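Local coordinates for protein BauA (Acinetobacter baumannii, PDB 6HCP) that serves as the outer-membrane receptor for ferric preacinetobactin, probably carrying this iron-siderophore complex across the outer membrane as a TonB-dependent transporter, at residues A110-T113 with N114-S117. Sequence-based numbering, arbitrary orientation.
Sequences ASST and NDMS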
ATOM      1  N   ALA A 110      18.365 -27.705 -10.778  1.00 23.34           N
ATOM      2  CA  ALA A 110      17.088 -28.111 -10.204  1.00 25.50           C
ATOM      3  C   ALA A 110      17.345 -29.011  -8.992  1.00 24.62           C
ATOM      4  O   ALA A 110      18.257 -29.837  -8.983  1.00 25.39           O
ATOM      5  CB  ALA A 110      16.242 -28.808 -11.244  1.00 27.16           C
ATOM      6  N   SER A 111      16.554 -28.796  -7.939  1.00 21.92           N
ATOM      7  CA  SER A 111      16.485 -29.674  -6.807  1.00 23.71           C
ATOM      8  C   SER A 111      15.029 -30.096  -6.612  1.00 27.64           C
ATOM      9  O   SER A 111      14.187 -29.285  -6.218  1.00 25.80           O
ATOM     10  CB  SER A 111      17.042 -29.031  -5.557  1.00 25.48           C
ATOM     11  OG  SER A 111      16.943 -29.928  -4.445  1.00 24.86           O
ATOM     12  N   SER A 112      14.723 -31.341  -6.981  1.00 25.27           N
ATOM     13  CA  SER A 112      13.332 -31.799  -7.084  1.00 24.81           C
ATOM     14  C   SER A 112      12.712 -31.931  -5.694  1.00 22.43           C
ATOM     15  O   SER A 112      13.343 -32.484  -4.756  1.00 23.43           O
ATOM     16  CB  SER A 112      13.257 -33.117  -7.843  1.00 24.92           C
ATOM     17  OG  SER A 112      11.937 -33.655  -7.815  1.00 26.06           O
ATOM     18  N   THR A 113      11.433 -31.569  -5.593  1.00 22.14           N
ATOM     19  CA  THR A 113      10.654 -31.827  -4.402  1.00 24.14           C
ATOM     20  C   THR A 113      10.642 -33.322  -4.087  1.00 24.29           C
ATOM     21  O   THR A 113      10.524 -33.714  -2.934  1.00 25.38           O
ATOM     22  CB  THR A 113       9.237 -31.264  -4.552  1.00 22.79           C
ATOM     23  OG1 THR A 113       8.616 -31.823  -5.718  1.00 24.98           O
ATOM     24  CG2 THR A 113       9.273 -29.755  -4.635  1.00 26.55           C
ATOM     25  N   ASN A 114      10.694 -34.142  -5.136  1.00 23.67           N
ATOM     26  CA  ASN A 114      10.641 -35.597  -4.988  1.00 26.15           C
ATOM     27  C   ASN A 114      11.858 -36.140  -4.219  1.00 27.26           C
ATOM     28  O   ASN A 114      11.847 -37.306  -3.825  1.00 26.20           O
ATOM     29  CB  ASN A 114      10.727 -36.317  -6.334  1.00 28.13           C
ATOM     30  CG  ASN A 114       9.503 -36.245  -7.210  1.00 31.14           C
ATOM     31  OD1 ASN A 114       9.549 -36.762  -8.324  1.00 29.96           O
ATOM     32  ND2 ASN A 114       8.486 -35.490  -6.809  1.00 28.40           N
ATOM     33  N   ASP A 115      12.923 -35.331  -4.113  1.00 23.91           N
ATOM     34  CA  ASP A 115      14.247 -35.761  -3.676  1.00 23.99           C
ATOM     35  C   ASP A 115      14.574 -35.287  -2.257  1.00 25.18           C
ATOM     36  O   ASP A 115      15.726 -35.347  -1.824  1.00 25.33           O
ATOM     37  CB  ASP A 115      15.326 -35.297  -4.661  1.00 23.88           C
ATOM     38  CG  ASP A 115      15.265 -36.049  -5.986  1.00 23.47           C
ATOM     39  OD1 ASP A 115      14.546 -37.069  -6.033  1.00 26.24           O
ATOM     40  OD2 ASP A 115      15.873 -35.580  -6.975  1.00 23.63           O
ATOM     41  N   MET A 116      13.579 -34.794  -1.520  1.00 26.54           N
ATOM     42  CA  MET A 116      13.838 -34.420  -0.127  1.00 26.16           C
ATOM     43  C   MET A 116      13.915 -35.686   0.731  1.00 24.70           C
ATOM     44  O   MET A 116      13.212 -36.657   0.454  1.00 25.49           O
ATOM     45  CB  MET A 116      12.721 -33.528   0.423  1.00 26.47           C
ATOM     46  CG  MET A 116      12.533 -32.263  -0.387  1.00 28.14           C
ATOM     47  SD  MET A 116      11.380 -31.175   0.521  1.00 31.40           S
ATOM     48  CE  MET A 116       9.875 -32.127   0.457  1.00 36.94           C
ATOM     49  N   SER A 117      14.703 -35.623   1.802  1.00 25.25           N
ATOM     50  CA  SER A 117      14.739 -36.691   2.764  1.00 26.18           C
ATOM     51  C   SER A 117      14.001 -36.287   4.043  1.00 27.63           C
ATOM     52  O   SER A 117      13.831 -35.093   4.325  1.00 25.86           O
ATOM     53  CB  SER A 117      16.147 -37.133   3.034  1.00 26.30           C
ATOM     54  OG  SER A 117      16.984 -36.062   3.443  1.00 27.75           O
TER
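Ser112 meets Asn114 and Asp115 with both atoms of its side chain. Ser112 CB lies 3.7 Å from OD2 of Asp115, an ordinary van der Waals contact. One bond on, Ser112 OG stands opposite its own backbone N (chi1 173°) and swings forward along the chain, accepting the backbone N-H of Asn114: Asn114 N to Ser112 OG is 3.0 Å, somewhat bent at 145°. Ser112 OG also sits 3.3 Å from Asn114 CB. This is an ST turn, and it overlaps a 3-10-like beta turn in which Asp115 N donates to Ser112 O (2.9 Å). The two turns share Ser112 and lie in the loop between strands 109-110 and 117-118 of the plug domain, which in this family fills the barrel. Asp115 CB lies 3.4 Å from Ser112 O, while the carboxylate reaches beyond the turn: OD1 bonds Ala154 N and OD2 bonds Ser156 OG, the hydroxyl that also bonds Ser112 N. Thr113 OG1 and Asn114 ND2 both bond the carbonyl of Phe127. Met116 CG lies 3.6 Å from Thr113 O, and the bend at chi3 (-66°) brings Met116 CE back to 3.8 Å from the same oxygen; the side chain also packs on Val161 and Leu163 of strand 159-165.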